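Local coordinates for protein endo-b-1,4-glucanase (Nasutitermes takasagoensis, PDB 1KS8) that probably hydrolyses internal beta-1,4-glucosidic linkages in cellulose and related beta-D-glucans, as a glycoside hydrolase of family 9, at residues A81-A86 and A424-V429; G115-G120 and M135-Y140; G250-S255 and L304-N309; C365-A370 and P382-L387. All coordinates share one frame; numbering follows the deposited sequence.

Interaction 1. Residues A81-A86 and A424-V429; sequences AGYSSA and ALAALV
Gly82 and Ala426 bring two helices of the (alpha/alpha)6 fold into direct backbone contact, the short helix 80-85 crossing the C-terminal helix 415-430. The local axes pass 7.5 Å apart with their N-to-C directions at 77°, close packing that depends on small residues at the crossing. Gly82 CA sits 3.3 Å from Ala426 O, its hydrogen directed at the carbonyl oxygen in a CA-H...O contact with an angle of 156° at the hydrogen. A beta carbon on this residue would fall 1.9 Å from Ala426 O, a clash, so the short separation is possible because no side chain intervenes. The carbonyl of the same glycine meets the other helix one turn on, where Val429 CG1 lies 3.4 Å from Gly82 O. Tyr83 starts off pointing away from helix 415-430, but with CG beside the backbone N (chi1 -83°) the ring turns back. Its CE2 atom reaches to 3.6 Å from Ala426 CB, the methyl approaching the ring obliquely. Beyond the ring, Tyr83 OH is hydrogen-bonded to Gln422 NE2, one turn earlier on the C-terminal helix, so the tyrosine grips that helix through both apolar and polar contacts. Val429 also packs on Tyr5 and Lys6 of helix 5-18, which adds a third helix to the junction. At the last turn of helix 80-85, the exposed Ser85 contributes its methylene to the same valine branch, Ser85 CB lying 3.7 Å from Val429 CG1.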
loop_
_atom_site.group_PDB
_atom_site.type_symbol
_atom_site.label_atom_id
_atom_site.label_comp_id
_atom_site.label_asym_id
_atom_site.label_seq_id
_atom_site.Cartn_x
_atom_site.Cartn_y
_atom_site.Cartn_z
ATOM N N ALA A 81 8.202 1.119 17.515
ATOM C CA ALA A 81 7.797 0.735 18.862
ATOM C C ALA A 81 6.414 0.093 18.860
ATOM O O ALA A 81 6.124 -0.771 19.685
ATOM C CB ALA A 81 7.807 1.952 19.779
ATOM N N GLY A 82 5.562 0.523 17.934
ATOM C CA GLY A 82 4.223 -0.032 17.846
ATOM C C GLY A 82 4.285 -1.491 17.448
ATOM O O GLY A 82 3.584 -2.331 18.010
ATOM N N TYR A 83 5.128 -1.791 16.466
ATOM C CA TYR A 83 5.302 -3.160 16.006
ATOM C C TYR A 83 5.911 -4.002 17.123
ATOM O O TYR A 83 5.470 -5.121 17.376
ATOM C CB TYR A 83 6.214 -3.193 14.776
ATOM C CG TYR A 83 5.505 -2.900 13.472
ATOM C CD1 TYR A 83 4.919 -3.925 12.733
ATOM C CD2 TYR A 83 5.424 -1.600 12.975
ATOM C CE1 TYR A 83 4.276 -3.665 11.526
ATOM C CE2 TYR A 83 4.779 -1.329 11.769
ATOM C CZ TYR A 83 4.211 -2.367 11.050
ATOM O OH TYR A 83 3.591 -2.116 9.844
ATOM N N SER A 84 6.924 -3.463 17.795
ATOM C CA SER A 84 7.574 -4.194 18.878
ATOM C C SER A 84 6.618 -4.490 20.027
ATOM O O SER A 84 6.613 -5.596 20.565
ATOM C CB SER A 84 8.782 -3.413 19.396
ATOM O OG SER A 84 9.837 -3.446 18.452
ATOM N N SER A 85 5.807 -3.505 20.401
ATOM C CA SER A 85 4.853 -3.690 21.487
ATOM C C SER A 85 3.827 -4.762 21.146
ATOM O O SER A 85 3.290 -5.429 22.033
ATOM C CB SER A 85 4.135 -2.374 21.798
ATOM O OG SER A 85 5.025 -1.437 22.378
ATOM N N ALA A 86 3.555 -4.927 19.855
ATOM C CA ALA A 86 2.591 -5.920 19.403
ATOM C C ALA A 86 3.271 -7.254 19.115
ATOM O O ALA A 86 2.618 -8.209 18.690
ATOM C CB ALA A 86 1.877 -5.419 18.150
ATOM N N ALA A 424 -1.020 3.333 10.533
ATOM C CA ALA A 424 -1.741 4.125 11.526
ATOM C C ALA A 424 -1.933 3.296 12.793
ATOM O O ALA A 424 -1.850 3.816 13.907
ATOM C CB ALA A 424 -3.098 4.567 10.973
ATOM N N LEU A 425 -2.183 2.000 12.624
ATOM C CA LEU A 425 -2.360 1.118 13.770
ATOM C C LEU A 425 -1.062 1.053 14.566
ATOM O O LEU A 425 -1.077 1.094 15.795
ATOM C CB LEU A 425 -2.765 -0.284 13.308
ATOM C CG LEU A 425 -4.198 -0.416 12.788
ATOM C CD1 LEU A 425 -4.362 -1.734 12.047
ATOM C CD2 LEU A 425 -5.169 -0.321 13.958
ATOM N N ALA A 426 0.063 0.951 13.864
ATOM C CA ALA A 426 1.360 0.900 14.528
ATOM C C ALA A 426 1.568 2.181 15.334
ATOM O O ALA A 426 2.095 2.142 16.450
ATOM C CB ALA A 426 2.471 0.743 13.496
ATOM N N ALA A 427 1.153 3.311 14.769
ATOM C CA ALA A 427 1.288 4.596 15.447
ATOM C C ALA A 427 0.421 4.635 16.706
ATOM O O ALA A 427 0.868 5.086 17.761
ATOM C CB ALA A 427 0.898 5.732 14.502
ATOM N N LEU A 428 -0.816 4.162 16.598
ATOM C CA LEU A 428 -1.708 4.158 17.752
ATOM C C LEU A 428 -1.138 3.292 18.869
ATOM O O LEU A 428 -1.230 3.649 20.041
ATOM C CB LEU A 428 -3.099 3.668 17.348
ATOM C CG LEU A 428 -3.840 4.627 16.408
ATOM C CD1 LEU A 428 -5.152 4.000 15.958
ATOM C CD2 LEU A 428 -4.094 5.955 17.113
ATOM N N VAL A 429 -0.540 2.160 18.508
ATOM C CA VAL A 429 0.052 1.284 19.509
ATOM C C VAL A 429 1.255 1.976 20.146
ATOM O O VAL A 429 1.441 1.923 21.364
ATOM C CB VAL A 429 0.516 -0.057 18.898
ATOM C CG1 VAL A 429 1.258 -0.876 19.948
ATOM C CG2 VAL A 429 -0.682 -0.836 18.379
#

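Interaction 2. Residues G115-G120 and M135-Y140; sequences GQVGQG and MARPAY
Gln116 and Tyr140 pair in antiparallel register, Tyr140 N donating to Gln116 O over 2.9 Å. Two residues along, Gly118 N gives a 2.8 Å bond to Pro138 O, and between these two bonds Val117 and Ala139 form the non-hydrogen-bonded pair. Beyond the backbone, the Gln116 and Tyr140 side chains run side by side and point the same way, but their flat groups stand 86° apart. The amide lies at the rim of the phenol ring, Gln116 NE2 being 3.8 Å from Tyr140 CE2. That amide is fixed by a nearly straight bond (175°) from Gln116 NE2 to Gly118 O, 2.9 Å long and in the amide plane, and NE2 is also hydrogen-bonded to Asp201. An alanine in place of Gln116 would probably leave Gly118 O and Asp201 without this shared donor and open a gap at the rim of the Tyr140 ring. Opposite Tyr140 the strand makes a classic beta bulge: Gly115 N (2.8 Å) and, weakly, Gln116 N both turn to Tyr140 O. Strand 113-117 is the middle one of a small three-stranded sheet, its other side bonded to strand 60-61. Past the strand end, the Arg137 guanidinium presents one face to Gly118 CA, 4.2 Å above the plane, held there by a salt bridge from NE to Asp40 and by Phe58 O at NH1. A water accepts from Gln119 N and donates to Ala136 O, while Gln119 OE1 caps Ala122 N at the start of helix 120-124.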
loop_
_atom_site.group_PDB
_atom_site.type_symbol
_atom_site.label_atom_id
_atom_site.label_comp_id
_atom_site.label_asym_id
_atom_site.label_seq_id
_atom_site.Cartn_x
_atom_site.Cartn_y
_atom_site.Cartn_z
ATOM N N GLY A 115 6.990 -3.825 -14.410
ATOM C CA GLY A 115 5.938 -3.234 -13.603
ATOM C C GLY A 115 4.649 -4.020 -13.509
ATOM O O GLY A 115 3.703 -3.578 -12.852
ATOM N N GLN A 116 4.587 -5.178 -14.152
ATOM C CA GLN A 116 3.372 -5.971 -14.086
ATOM C C GLN A 116 3.575 -7.408 -14.520
ATOM O O GLN A 116 4.352 -7.684 -15.432
ATOM C CB GLN A 116 2.289 -5.342 -14.973
ATOM C CG GLN A 116 0.867 -5.821 -14.679
ATOM C CD GLN A 116 -0.174 -5.076 -15.499
ATOM O OE1 GLN A 116 -0.166 -3.845 -15.558
ATOM N NE2 GLN A 116 -1.083 -5.817 -16.128
ATOM N N VAL A 117 2.897 -8.322 -13.835
ATOM C CA VAL A 117 2.901 -9.732 -14.209
ATOM C C VAL A 117 1.430 -10.116 -14.154
ATOM O O VAL A 117 0.768 -9.958 -13.116
ATOM C CB VAL A 117 3.700 -10.631 -13.251
ATOM C CG1 VAL A 117 3.603 -12.082 -13.727
ATOM C CG2 VAL A 117 5.158 -10.195 -13.221
ATOM N N GLY A 118 0.924 -10.595 -15.285
ATOM C CA GLY A 118 -0.474 -10.959 -15.402
ATOM C C GLY A 118 -1.171 -9.856 -16.178
ATOM O O GLY A 118 -0.849 -8.678 -16.010
ATOM N N GLN A 119 -2.100 -10.229 -17.053
ATOM C CA GLN A 119 -2.846 -9.242 -17.824
ATOM C C GLN A 119 -4.188 -9.059 -17.135
ATOM O O GLN A 119 -4.790 -10.031 -16.685
ATOM C CB GLN A 119 -3.086 -9.719 -19.257
ATOM C CG GLN A 119 -3.829 -8.676 -20.082
ATOM C CD GLN A 119 -4.663 -9.269 -21.197
ATOM O OE1 GLN A 119 -5.437 -10.204 -20.981
ATOM N NE2 GLN A 119 -4.530 -8.713 -22.397
ATOM N N GLY A 120 -4.660 -7.820 -17.057
ATOM C CA GLY A 120 -5.932 -7.569 -16.402
ATOM C C GLY A 120 -7.082 -8.448 -16.858
ATOM O O GLY A 120 -7.746 -9.084 -16.038
ATOM N N MET A 135 -3.841 -19.779 -17.297
ATOM C CA MET A 135 -3.724 -18.802 -18.374
ATOM C C MET A 135 -2.338 -18.176 -18.409
ATOM O O MET A 135 -1.625 -18.152 -17.404
ATOM C CB MET A 135 -4.776 -17.695 -18.223
ATOM C CG MET A 135 -4.426 -16.587 -17.232
ATOM S SD MET A 135 -4.344 -17.104 -15.503
ATOM C CE MET A 135 -6.087 -17.102 -15.075
ATOM N N ALA A 136 -1.957 -17.676 -19.580
ATOM C CA ALA A 136 -0.662 -17.036 -19.734
ATOM C C ALA A 136 -0.620 -15.794 -18.857
ATOM O O ALA A 136 -1.624 -15.098 -18.697
ATOM C CB ALA A 136 -0.432 -16.654 -21.194
ATOM N N ARG A 137 0.545 -15.534 -18.277
ATOM C CA ARG A 137 0.739 -14.369 -17.427
ATOM C C ARG A 137 1.874 -13.525 -17.991
ATOM O O ARG A 137 3.039 -13.678 -17.615
ATOM C CB ARG A 137 1.035 -14.803 -15.986
ATOM C CG ARG A 137 -0.222 -15.248 -15.245
ATOM C CD ARG A 137 0.077 -15.934 -13.922
ATOM N NE ARG A 137 0.721 -15.070 -12.935
ATOM C CZ ARG A 137 0.114 -14.096 -12.260
ATOM N NH1 ARG A 137 -1.172 -13.835 -12.456
ATOM N NH2 ARG A 137 0.793 -13.398 -11.358
ATOM N N PRO A 138 1.542 -12.624 -18.927
ATOM C CA PRO A 138 2.547 -11.759 -19.542
ATOM C C PRO A 138 3.178 -10.835 -18.514
ATOM O O PRO A 138 2.549 -10.479 -17.515
ATOM C CB PRO A 138 1.747 -10.975 -20.585
ATOM C CG PRO A 138 0.577 -11.861 -20.883
ATOM C CD PRO A 138 0.216 -12.405 -19.530
ATOM N N ALA A 139 4.425 -10.457 -18.765
ATOM C CA ALA A 139 5.141 -9.540 -17.892
ATOM C C ALA A 139 5.408 -8.296 -18.726
ATOM O O ALA A 139 5.847 -8.392 -19.876
ATOM C CB ALA A 139 6.450 -10.162 -17.422
ATOM N N TYR A 140 5.126 -7.131 -18.154
ATOM C CA TYR A 140 5.314 -5.867 -18.854
ATOM C C TYR A 140 6.365 -5.028 -18.140
ATOM O O TYR A 140 6.426 -5.013 -16.908
ATOM C CB TYR A 140 3.991 -5.101 -18.907
ATOM C CG TYR A 140 2.839 -5.876 -19.513
ATOM C CD1 TYR A 140 2.930 -6.419 -20.794
ATOM C CD2 TYR A 140 1.645 -6.044 -18.812
ATOM C CE1 TYR A 140 1.857 -7.108 -21.365
ATOM C CE2 TYR A 140 0.568 -6.730 -19.372
ATOM C CZ TYR A 140 0.680 -7.256 -20.645
ATOM O OH TYR A 140 -0.392 -7.925 -21.197
HETATM O O HOH W 1 -2.673 -13.071 -16.967
#

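Interaction 3. Residues G250-S255 and L304-N309; sequences GLNWDS and LRHAAN
Asn309, with CG anti to its carbonyl carbon (chi1 -75°), holds its amide toward the loop, and ND2 donates to Leu251 O over 2.9 Å. The bond is bent, 139° at the hydrogen, and the donor stands 35° from the carbonyl plane. Leu251 O has a second partner, a water that donates to it at 2.7 Å and is also hydrogen-bonded to His306 ND1 in the plane of the imidazole. An alanine at Asn309 would probably leave the Leu251 carbonyl dependent on that water and slacken the hold of the helix on the loop. Arg305 is bent at two torsions, so that its NE lies over the centre of the His306 ring, 3.3 Å above the plane. Farther along, Arg305 NH1 meets the edge of the indole, 3.9 Å from Trp253 CD1, while NE and NH2 bond to the carbonyls of Gly302 and Trp301. Asn252 CG lies over one face of the guanidinium. The contact thus joins helix 303-319 of the (alpha/alpha)6 barrel to the loop that carries Asp254, a calcium ligand whose site is unoccupied in this model, with the Arg305 side chain about 8 Å from that of Glu412, a predicted active-site residue.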
loop_
_atom_site.group_PDB
_atom_site.type_symbol
_atom_site.label_atom_id
_atom_site.label_comp_id
_atom_site.label_asym_id
_atom_site.label_seq_id
_atom_site.Cartn_x
_atom_site.Cartn_y
_atom_site.Cartn_z
ATOM N N GLY A 250 -3.216 15.176 0.158
ATOM C CA GLY A 250 -3.613 13.788 0.281
ATOM C C GLY A 250 -2.485 12.785 0.164
ATOM O O GLY A 250 -1.358 13.116 -0.211
ATOM N N LEU A 251 -2.805 11.544 0.507
ATOM C CA LEU A 251 -1.864 10.437 0.440
ATOM C C LEU A 251 -2.615 9.281 -0.205
ATOM O O LEU A 251 -3.595 8.789 0.351
ATOM C CB LEU A 251 -1.401 10.034 1.841
ATOM C CG LEU A 251 -0.543 8.767 1.920
ATOM C CD1 LEU A 251 0.759 8.979 1.164
ATOM C CD2 LEU A 251 -0.267 8.428 3.377
ATOM N N ASN A 252 -2.164 8.868 -1.383
ATOM C CA ASN A 252 -2.791 7.772 -2.110
ATOM C C ASN A 252 -1.739 7.164 -3.027
ATOM O O ASN A 252 -0.668 7.739 -3.211
ATOM C CB ASN A 252 -3.964 8.295 -2.948
ATOM C CG ASN A 252 -4.886 7.184 -3.423
ATOM O OD1 ASN A 252 -5.730 7.391 -4.295
ATOM N ND2 ASN A 252 -4.736 6.002 -2.842
ATOM N N TRP A 253 -2.041 6.007 -3.607
ATOM C CA TRP A 253 -1.094 5.349 -4.495
ATOM C C TRP A 253 -0.724 6.199 -5.709
ATOM O O TRP A 253 0.390 6.098 -6.214
ATOM C CB TRP A 253 -1.646 4.000 -4.979
ATOM C CG TRP A 253 -2.911 4.110 -5.775
ATOM C CD1 TRP A 253 -4.188 4.088 -5.293
ATOM C CD2 TRP A 253 -3.021 4.321 -7.190
ATOM N NE1 TRP A 253 -5.086 4.275 -6.317
ATOM C CE2 TRP A 253 -4.397 4.421 -7.491
ATOM C CE3 TRP A 253 -2.089 4.438 -8.230
ATOM C CZ2 TRP A 253 -4.868 4.633 -8.793
ATOM C CZ3 TRP A 253 -2.559 4.650 -9.529
ATOM C CH2 TRP A 253 -3.936 4.745 -9.794
ATOM N N ASP A 254 -1.647 7.041 -6.171
ATOM C CA ASP A 254 -1.390 7.872 -7.351
ATOM C C ASP A 254 -1.030 9.332 -7.089
ATOM O O ASP A 254 -0.556 10.025 -7.989
ATOM C CB ASP A 254 -2.590 7.823 -8.305
ATOM C CG ASP A 254 -3.863 8.354 -7.677
ATOM O OD1 ASP A 254 -4.856 8.527 -8.414
ATOM O OD2 ASP A 254 -3.877 8.593 -6.451
ATOM N N SER A 255 -1.265 9.804 -5.873
ATOM C CA SER A 255 -0.951 11.184 -5.525
ATOM C C SER A 255 -0.654 11.244 -4.040
ATOM O O SER A 255 -1.509 10.920 -3.216
ATOM C CB SER A 255 -2.126 12.103 -5.858
ATOM O OG SER A 255 -1.797 13.459 -5.599
ATOM N N LEU A 304 -12.857 3.745 3.026
ATOM C CA LEU A 304 -12.165 3.597 4.301
ATOM C C LEU A 304 -10.661 3.801 4.130
ATOM O O LEU A 304 -10.005 4.365 5.004
ATOM C CB LEU A 304 -12.468 2.229 4.919
ATOM C CG LEU A 304 -13.916 2.110 5.413
ATOM C CD1 LEU A 304 -14.237 0.667 5.732
ATOM C CD2 LEU A 304 -14.123 2.987 6.641
ATOM N N ARG A 305 -10.122 3.344 3.005
ATOM C CA ARG A 305 -8.704 3.507 2.708
ATOM C C ARG A 305 -8.345 4.994 2.709
ATOM O O ARG A 305 -7.300 5.388 3.224
ATOM C CB ARG A 305 -8.388 2.873 1.343
ATOM C CG ARG A 305 -7.086 3.323 0.667
ATOM C CD ARG A 305 -7.264 4.631 -0.108
ATOM N NE ARG A 305 -8.329 4.560 -1.112
ATOM C CZ ARG A 305 -8.198 4.032 -2.326
ATOM N NH1 ARG A 305 -7.039 3.513 -2.716
ATOM N NH2 ARG A 305 -9.232 4.031 -3.161
ATOM N N HIS A 306 -9.209 5.827 2.134
ATOM C CA HIS A 306 -8.934 7.258 2.111
ATOM C C HIS A 306 -8.949 7.842 3.520
ATOM O O HIS A 306 -8.110 8.678 3.852
ATOM C CB HIS A 306 -9.948 7.998 1.230
ATOM C CG HIS A 306 -9.724 7.812 -0.240
ATOM N ND1 HIS A 306 -8.551 8.176 -0.867
ATOM C CD2 HIS A 306 -10.527 7.311 -1.208
ATOM C CE1 HIS A 306 -8.642 7.906 -2.158
ATOM N NE2 HIS A 306 -9.832 7.380 -2.391
ATOM N N ALA A 307 -9.896 7.405 4.347
ATOM C CA ALA A 307 -9.984 7.906 5.719
ATOM C C ALA A 307 -8.781 7.448 6.541
ATOM O O ALA A 307 -8.241 8.212 7.346
ATOM C CB ALA A 307 -11.276 7.430 6.369
ATOM N N ALA A 308 -8.351 6.205 6.338
ATOM C CA ALA A 308 -7.201 5.690 7.072
ATOM C C ALA A 308 -5.909 6.358 6.593
ATOM O O ALA A 308 -5.001 6.599 7.387
ATOM C CB ALA A 308 -7.110 4.177 6.916
ATOM N N ASN A 309 -5.814 6.651 5.298
ATOM C CA ASN A 309 -4.626 7.320 4.772
ATOM C C ASN A 309 -4.535 8.712 5.382
ATOM O O ASN A 309 -3.453 9.170 5.748
ATOM C CB ASN A 309 -4.694 7.443 3.246
ATOM C CG ASN A 309 -4.414 6.133 2.542
ATOM O OD1 ASN A 309 -4.216 5.102 3.182
ATOM N ND2 ASN A 309 -4.394 6.168 1.212
HETATM O O HOH W 2 -6.287 9.237 0.343
#

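Interaction 4. Residues C365-A370 and P382-L387; sequences CPPAPA and PNYHVL
The Tyr384 ring takes Pro366 and Pro367 on one face, while His385 CG lies in its plane at the edge. Pro366 CA makes a CH-pi contact, 3.8 Å from the ring centroid and 16° off the normal, and Pro366 CB is 3.9 Å from Tyr384 CD2. Toward the hydroxyl end Pro367 continues the cover, its CD 3.4 Å from Tyr384 CZ, and the two side chains cross at about a right angle. The phenol reaches the prolines because its CG is anti to the backbone N (chi1 -172°). The neighbouring imidazole is itself layered: Tyr384 CD1 lies 3.4 Å above one face of the His385 ring, toward the rim, and the ring also stacks with Trp32. At the imidazole edge, in plane, a water lies 2.9 Å from both His385 NE2 and Pro366 O and bridges them. Cys365 O comes even nearer, 2.8 Å from His385 NE2, but it stands obliquely to the ring and the angle is too poor for a hydrogen bond. The Pro366 carbonyl shares Arg129 NH1 with Ala370 O, which ties down both ends of the proline-rich turn. Cys365 is disulfide-bonded to Cys372, so the aromatic-proline packing seats a small disulfide-closed surface loop on the next loop of the chain, in a stretch lying between helices 361-364 and 408-411.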
loop_
_atom_site.group_PDB
_atom_site.type_symbol
_atom_site.label_atom_id
_atom_site.label_comp_id
_atom_site.label_asym_id
_atom_site.label_seq_id
_atom_site.Cartn_x
_atom_site.Cartn_y
_atom_site.Cartn_z
ATOM N N CYS A 365 -12.542 -19.477 -1.940
ATOM C CA CYS A 365 -12.404 -20.879 -2.293
ATOM C C CYS A 365 -12.326 -21.918 -1.195
ATOM O O CYS A 365 -11.689 -21.711 -0.168
ATOM C CB CYS A 365 -11.171 -21.056 -3.165
ATOM S SG CYS A 365 -11.229 -20.223 -4.773
ATOM N N PRO A 366 -12.984 -23.066 -1.410
ATOM C CA PRO A 366 -12.943 -24.138 -0.417
ATOM C C PRO A 366 -11.585 -24.792 -0.669
ATOM O O PRO A 366 -10.914 -24.469 -1.653
ATOM C CB PRO A 366 -14.106 -25.030 -0.834
ATOM C CG PRO A 366 -14.094 -24.895 -2.332
ATOM C CD PRO A 366 -13.903 -23.401 -2.513
ATOM N N PRO A 367 -11.148 -25.705 0.205
ATOM C CA PRO A 367 -9.844 -26.310 -0.073
ATOM C C PRO A 367 -9.912 -27.315 -1.215
ATOM O O PRO A 367 -10.968 -27.895 -1.484
ATOM C CB PRO A 367 -9.480 -26.963 1.256
ATOM C CG PRO A 367 -10.818 -27.368 1.797
ATOM C CD PRO A 367 -11.690 -26.170 1.493
ATOM N N ALA A 368 -8.789 -27.499 -1.900
ATOM C CA ALA A 368 -8.725 -28.469 -2.981
ATOM C C ALA A 368 -8.976 -29.814 -2.297
ATOM O O ALA A 368 -8.742 -29.951 -1.094
ATOM C CB ALA A 368 -7.342 -28.445 -3.621
ATOM N N PRO A 369 -9.416 -30.834 -3.049
ATOM C CA PRO A 369 -9.702 -30.878 -4.486
ATOM C C PRO A 369 -11.065 -30.354 -4.935
ATOM O O PRO A 369 -11.412 -30.476 -6.108
ATOM C CB PRO A 369 -9.535 -32.355 -4.806
ATOM C CG PRO A 369 -10.133 -32.993 -3.598
ATOM C CD PRO A 369 -9.546 -32.178 -2.456
ATOM N N ALA A 370 -11.849 -29.792 -4.022
ATOM C CA ALA A 370 -13.149 -29.263 -4.414
ATOM C C ALA A 370 -12.919 -28.160 -5.437
ATOM O O ALA A 370 -11.962 -27.392 -5.332
ATOM C CB ALA A 370 -13.890 -28.711 -3.205
ATOM N N PRO A 382 -20.989 -17.074 2.902
ATOM C CA PRO A 382 -19.847 -16.197 3.160
ATOM C C PRO A 382 -18.588 -16.841 2.582
ATOM O O PRO A 382 -18.564 -18.051 2.336
ATOM C CB PRO A 382 -19.811 -16.117 4.685
ATOM C CG PRO A 382 -20.399 -17.427 5.113
ATOM C CD PRO A 382 -21.558 -17.584 4.163
ATOM N N ASN A 383 -17.553 -16.041 2.345
ATOM C CA ASN A 383 -16.304 -16.580 1.815
ATOM C C ASN A 383 -15.855 -17.713 2.725
ATOM O O ASN A 383 -15.855 -17.572 3.949
ATOM C CB ASN A 383 -15.230 -15.489 1.762
ATOM C CG ASN A 383 -15.393 -14.567 0.571
ATOM O OD1 ASN A 383 -16.506 -14.311 0.117
ATOM N ND2 ASN A 383 -14.277 -14.053 0.063
ATOM N N TYR A 384 -15.474 -18.833 2.121
ATOM C CA TYR A 384 -15.049 -20.008 2.874
ATOM C C TYR A 384 -13.996 -19.692 3.932
ATOM O O TYR A 384 -14.111 -20.130 5.077
ATOM C CB TYR A 384 -14.532 -21.081 1.911
ATOM C CG TYR A 384 -14.241 -22.405 2.579
ATOM C CD1 TYR A 384 -13.044 -22.614 3.258
ATOM C CD2 TYR A 384 -15.172 -23.444 2.543
ATOM C CE1 TYR A 384 -12.774 -23.826 3.886
ATOM C CE2 TYR A 384 -14.912 -24.664 3.171
ATOM C CZ TYR A 384 -13.708 -24.844 3.838
ATOM O OH TYR A 384 -13.429 -26.047 4.453
ATOM N N HIS A 385 -12.972 -18.936 3.549
ATOM C CA HIS A 385 -11.912 -18.555 4.475
ATOM C C HIS A 385 -12.128 -17.127 4.953
ATOM O O HIS A 385 -12.488 -16.249 4.168
ATOM C CB HIS A 385 -10.539 -18.602 3.799
ATOM C CG HIS A 385 -10.205 -19.918 3.171
ATOM N ND1 HIS A 385 -9.966 -21.058 3.908
ATOM C CD2 HIS A 385 -10.042 -20.266 1.873
ATOM C CE1 HIS A 385 -9.669 -22.052 3.088
ATOM N NE2 HIS A 385 -9.708 -21.598 1.848
ATOM N N VAL A 386 -11.908 -16.896 6.242
ATOM C CA VAL A 386 -12.029 -15.556 6.788
ATOM C C VAL A 386 -10.749 -14.823 6.387
ATOM O O VAL A 386 -9.643 -15.301 6.649
ATOM C CB VAL A 386 -12.159 -15.590 8.327
ATOM C CG1 VAL A 386 -12.051 -14.182 8.897
ATOM C CG2 VAL A 386 -13.494 -16.207 8.712
ATOM N N LEU A 387 -10.902 -13.672 5.742
ATOM C CA LEU A 387 -9.753 -12.894 5.287
ATOM C C LEU A 387 -9.328 -11.921 6.379
ATOM O O LEU A 387 -9.431 -10.700 6.237
ATOM C CB LEU A 387 -10.116 -12.143 4.005
ATOM C CG LEU A 387 -8.978 -11.438 3.266
ATOM C CD1 LEU A 387 -7.899 -12.443 2.870
ATOM C CD2 LEU A 387 -9.546 -10.757 2.026
HETATM O O HOH W 3 -8.870 -22.666 -0.673
#

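How the interactions relate
Interaction 1 is buried and mainly apolar, with a glycine and an alanine where the helices cross, whereas interaction 4 lies at the surface and relies on prolines packed against aromatic rings, beside a disulfide that closes one of its loops. Interaction 3 is the most central, about 9 Å from the chain centre, and is mainly polar. It approaches interaction 1 to about 5 Å between nearest atoms without touching; helices 303-319 and 415-430, which carry one segment of each, pack on one another. Interaction 2, on the other side of the chain's centre from interaction 1, alone rests on strand pairing. Loops provide both segments of interaction 4 and one of interaction 3.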